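Dihydrodipicolinate synthase (Bacteroides thetaiotaomicron, PDB 4XKY) catalyses, as a tetrameric Schiff-base aldolase of the DapA family, the condensation of pyruvate with aspartate semialdehyde that opens the diaminopimelate route to lysine. Local coordinates at the interface of chains A and B and the interface of chains C and B. Sequence-based numbering; all coordinates share one arbitrary frame. Chains: chain A/B/C, Dihydrodipicolinate synthase.

Contact 1: the interface of chains A and B. Residues chain A 174, 198, 201-202; chain B 194, 198, 201-202, 231, 234, 238.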
# COMPACT_ATOMS: atom_id res chain seq x y z
N GLN A 174 -9.26 -16.12 12.14
CA GLN A 174 -10.35 -17.11 12.19
C GLN A 174 -10.35 -18.03 10.96
O GLN A 174 -10.60 -19.24 11.09
CB GLN A 174 -11.69 -16.40 12.38
CG GLN A 174 -11.89 -15.85 13.76
CD GLN A 174 -11.95 -16.99 14.77
OE1 GLN A 174 -12.64 -17.99 14.54
NE2 GLN A 174 -11.21 -16.86 15.86
N GLU A 198 -9.90 -12.87 23.33
CA GLU A 198 -11.05 -13.17 22.51
C GLU A 198 -10.67 -14.32 21.59
O GLU A 198 -11.50 -15.16 21.27
CB GLU A 198 -11.55 -11.93 21.70
CG GLU A 198 -10.60 -11.44 20.60
CD GLU A 198 -11.01 -10.08 20.04
OE1 GLU A 198 -11.02 -9.10 20.82
OE2 GLU A 198 -11.32 -9.98 18.82
N LEU A 201 -10.76 -17.55 23.65
CA LEU A 201 -12.17 -17.89 23.83
C LEU A 201 -12.70 -18.73 22.67
O LEU A 201 -13.47 -19.65 22.88
CB LEU A 201 -13.02 -16.62 24.01
CG LEU A 201 -13.02 -16.07 25.45
CD1 LEU A 201 -13.55 -14.65 25.54
CD2 LEU A 201 -13.80 -16.98 26.39
N LEU A 202 -12.25 -18.42 21.46
CA LEU A 202 -12.66 -19.12 20.24
C LEU A 202 -11.69 -20.23 19.83
O LEU A 202 -11.72 -20.67 18.68
CB LEU A 202 -12.80 -18.11 19.08
CG LEU A 202 -14.15 -17.37 18.99
CD1 LEU A 202 -15.17 -18.35 18.46
CD2 LEU A 202 -14.67 -16.79 20.29
N GLU B 194 -17.15 -12.86 10.59
CA GLU B 194 -16.24 -13.87 11.08
C GLU B 194 -15.69 -13.52 12.47
O GLU B 194 -15.20 -14.41 13.15
CB GLU B 194 -15.06 -14.02 10.11
CG GLU B 194 -15.46 -14.50 8.73
CD GLU B 194 -15.76 -13.38 7.73
OE1 GLU B 194 -15.85 -12.19 8.12
OE2 GLU B 194 -15.89 -13.71 6.53
N GLU B 198 -16.59 -13.29 18.71
CA GLU B 198 -15.54 -12.91 19.64
C GLU B 198 -15.69 -11.45 20.10
O GLU B 198 -15.38 -11.14 21.26
CB GLU B 198 -14.17 -13.16 19.01
CG GLU B 198 -13.72 -12.13 17.99
CD GLU B 198 -12.50 -12.62 17.25
OE1 GLU B 198 -12.62 -13.68 16.60
OE2 GLU B 198 -11.42 -11.99 17.35
N LEU B 201 -18.69 -11.30 22.54
CA LEU B 201 -18.21 -11.82 23.83
C LEU B 201 -17.51 -10.76 24.63
O LEU B 201 -17.60 -10.79 25.83
CB LEU B 201 -17.24 -12.99 23.68
CG LEU B 201 -17.93 -14.32 23.43
CD1 LEU B 201 -16.96 -15.34 22.87
CD2 LEU B 201 -18.61 -14.87 24.68
N LEU B 202 -16.79 -9.86 23.98
CA LEU B 202 -16.05 -8.83 24.69
C LEU B 202 -16.77 -7.50 24.73
O LEU B 202 -16.16 -6.47 24.94
CB LEU B 202 -14.66 -8.67 24.08
CG LEU B 202 -13.71 -9.61 24.84
CD1 LEU B 202 -13.94 -11.08 24.53
CD2 LEU B 202 -12.25 -9.25 24.63
N MET B 231 -20.56 -21.05 25.43
CA MET B 231 -19.36 -21.34 24.65
C MET B 231 -19.48 -22.53 23.71
O MET B 231 -19.00 -22.47 22.56
CB MET B 231 -18.13 -21.47 25.59
CG MET B 231 -17.75 -20.15 26.26
SD MET B 231 -17.79 -18.71 25.17
CE MET B 231 -16.60 -19.24 23.98
N VAL B 234 -21.51 -21.13 20.91
CA VAL B 234 -20.65 -20.21 20.16
C VAL B 234 -19.72 -20.98 19.20
O VAL B 234 -19.66 -20.67 18.00
CB VAL B 234 -19.81 -19.28 21.08
CG1 VAL B 234 -18.72 -18.55 20.32
CG2 VAL B 234 -20.68 -18.22 21.73
N GLN B 238 -19.97 -20.84 15.20
CA GLN B 238 -18.81 -20.12 14.62
C GLN B 238 -18.23 -20.93 13.46
O GLN B 238 -17.92 -20.37 12.44
CB GLN B 238 -17.71 -19.80 15.65
CG GLN B 238 -16.45 -19.23 15.02
CD GLN B 238 -16.65 -17.82 14.48
OE1 GLN B 238 -17.74 -17.27 14.54
NE2 GLN B 238 -15.56 -17.20 13.99
O HOH W 1 -9.51 -14.36 16.65
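This two-fold patch joins two subunits of the DapA family, whose TIM barrels associate as a tetramer; helix 196-201 of each chain faces its twin across the axis. Leu201, the last residue of that helix, and Leu202, just after it, form the apolar part. A:Leu202 drives its fork into chain B: CD2 meets CD1 of B:Leu201 at 3.7 Å, while CD1 lies over CG of B:Gln238 and, more loosely, against CG1 of B:Val234, whose side chain it crosses at about a right angle. A:Leu201 CD1 touches CD1 of B:Leu202, and the terminal methyl CE of B:Met231, on a chain bent at chi2 and chi3, rests against the carbonyl oxygen of A:Leu201. The amides make a direct hydrogen bond. B:Gln238, CG anti to its backbone N (chi1 172°), donates NE2 to A:Gln174 OE1 at 3.1 Å, from above that carbonyl plane. The same NE2 gives a straighter bond to the backbone O of B:Glu194 at 2.9 Å, on a lone pair. Both acceptors lie near the amide plane of B:Gln238, fixing its flip. Carboxylates meet on the axis: in both Glu198 CG takes the crowded position between backbone N and carbonyl carbon, the chain extended beyond, and the side chains cross obliquely. OE2 of A:Glu198 and OE2 of B:Glu198 stand 2.5 Å apart, planes nearly perpendicular (88°). Two ionised groups would clash here, so a shared proton is likely. Water 1 links A:Gln174 NE2 to OE2 of B:Glu198, 3.1 Å from each.

Contact 2: the interface of chains C and B. Residues chain C 20, 52, 54-56; chain B 83-84, 86-87.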
# COMPACT_ATOMS: atom_id res chain seq x y z
N ASP C 20 -21.76 24.27 -4.14
CA ASP C 20 -22.66 23.81 -5.20
C ASP C 20 -23.03 24.92 -6.20
O ASP C 20 -24.14 24.91 -6.75
CB ASP C 20 -23.92 23.20 -4.54
CG ASP C 20 -24.54 22.06 -5.36
OD1 ASP C 20 -23.80 21.35 -6.08
OD2 ASP C 20 -25.78 21.87 -5.26
N GLN C 52 -15.13 14.54 -8.56
CA GLN C 52 -15.77 13.61 -7.62
C GLN C 52 -16.40 14.28 -6.40
O GLN C 52 -17.39 13.78 -5.85
CB GLN C 52 -14.73 12.61 -7.14
CG GLN C 52 -13.56 13.24 -6.38
CD GLN C 52 -12.46 12.24 -6.09
OE1 GLN C 52 -12.71 11.18 -5.52
NE2 GLN C 52 -11.24 12.58 -6.47
N LEU C 54 -17.78 17.24 -6.44
CA LEU C 54 -18.92 18.07 -6.82
C LEU C 54 -20.18 17.25 -7.01
O LEU C 54 -20.12 16.09 -7.39
CB LEU C 54 -18.62 18.84 -8.09
CG LEU C 54 -17.32 19.64 -8.11
CD1 LEU C 54 -17.15 20.30 -9.45
CD2 LEU C 54 -17.25 20.67 -6.99
N SER C 55 -21.31 17.88 -6.72
CA SER C 55 -22.62 17.33 -7.03
C SER C 55 -22.81 17.06 -8.52
O SER C 55 -22.13 17.65 -9.38
CB SER C 55 -23.71 18.31 -6.60
OG SER C 55 -23.73 19.44 -7.45
N TYR C 56 -23.76 16.18 -8.81
CA TYR C 56 -24.09 15.86 -10.18
C TYR C 56 -24.49 17.09 -10.97
O TYR C 56 -23.98 17.32 -12.06
CB TYR C 56 -25.22 14.85 -10.26
CG TYR C 56 -25.06 14.05 -11.51
CD1 TYR C 56 -23.91 13.29 -11.71
CD2 TYR C 56 -26.02 14.08 -12.53
CE1 TYR C 56 -23.72 12.55 -12.86
CE2 TYR C 56 -25.84 13.34 -13.69
CZ TYR C 56 -24.68 12.58 -13.85
OH TYR C 56 -24.45 11.82 -14.98
N THR B 83 -18.79 10.59 -2.33
CA THR B 83 -17.70 11.51 -2.66
C THR B 83 -18.12 13.00 -2.60
O THR B 83 -17.28 13.86 -2.32
CB THR B 83 -17.02 11.12 -4.01
OG1 THR B 83 -17.95 11.20 -5.11
CG2 THR B 83 -16.45 9.70 -3.94
N SER B 84 -19.42 13.29 -2.82
CA SER B 84 -19.99 14.66 -2.70
C SER B 84 -20.82 14.86 -1.43
O SER B 84 -21.84 14.20 -1.24
CB SER B 84 -20.89 14.96 -3.91
OG SER B 84 -21.81 16.03 -3.67
N VAL B 86 -22.79 17.27 -0.76
CA VAL B 86 -24.16 17.72 -1.13
C VAL B 86 -25.09 16.53 -1.40
O VAL B 86 -26.23 16.52 -0.93
CB VAL B 86 -24.13 18.66 -2.36
CG1 VAL B 86 -25.54 18.88 -2.92
CG2 VAL B 86 -23.44 19.98 -2.00
N GLU B 87 -24.60 15.55 -2.16
CA GLU B 87 -25.33 14.32 -2.44
C GLU B 87 -25.52 13.55 -1.14
O GLU B 87 -26.63 13.08 -0.85
CB GLU B 87 -24.59 13.46 -3.47
CG GLU B 87 -24.29 14.12 -4.84
CD GLU B 87 -25.54 14.52 -5.62
OE1 GLU B 87 -25.42 15.31 -6.58
OE2 GLU B 87 -26.64 14.05 -5.30
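B:Val86, near the start of helix 85-97, supplies the modest apolar centre of this contact between two TIM-barrel subunits. Its CG1 stands anti to the backbone N (chi1 168°), and both methyls of the fork face the side chain of C:Asp20, which crosses obliquely: CG2 lies 4.1 Å from the carboxylate carbon CG, and CG1 lies 3.8 Å from OD2. The packing is loose, methyl groups against a carboxylate and its CB. Beside it, the CB of B:Ser84 rests on the carbonyl oxygen of C:Leu54, and the CB of C:Ser55 lies against OE1 of B:Glu87. Farther out, B:Glu87 bends at chi2 and brings its carboxylate to the first turn of helix 56-70. There OE1 accepts the backbone N-H of C:Tyr56 at 2.9 Å, nearly straight (166° at H), through the anti lone pair, the one turned away from OE2. The carboxylate thus caps the helix of the other subunit, and the helix dipole may favour its ionised form. Within chain B, OG of B:Ser84, anti to its own backbone N, accepts N-H of B:Glu87 at 3.2 Å and so caps helix 85-97 in turn. At the other edge, the hydroxyl OG1 of B:Thr83 occupies the crowded position between backbone N and carbonyl carbon (chi1 62°) and donates to the backbone O of C:Gln52 at 2.7 Å, approaching from above the carbonyl plane. By gripping main-chain groups of segment 52-56, the site holds the start of one barrel helix against the start of another and ties chains B and C together within the tetramer.

Contact 1 and contact 2 lie about 41 Å apart, on well-separated faces of chain B, and have no residues or secondary-structure elements in common. Contact 1 engages elements late in the chain, helices 170-180, 196-201 and 231-248 and the 3-10 helix 193-195, whereas contact 2 engages early ones, the 3-10 helix 51-53 and helices 56-70 and 85-97. Chain B therefore joins two different neighbours through two distinct two-fold interfaces, which together can close a tetramer. Contact 1 is centred about 18 Å from B:Lys164, the predicted Schiff-base lysine, and contact 2 about 17 Å from C:Tyr136, the predicted proton donor/acceptor; neither patch includes these catalytic residues.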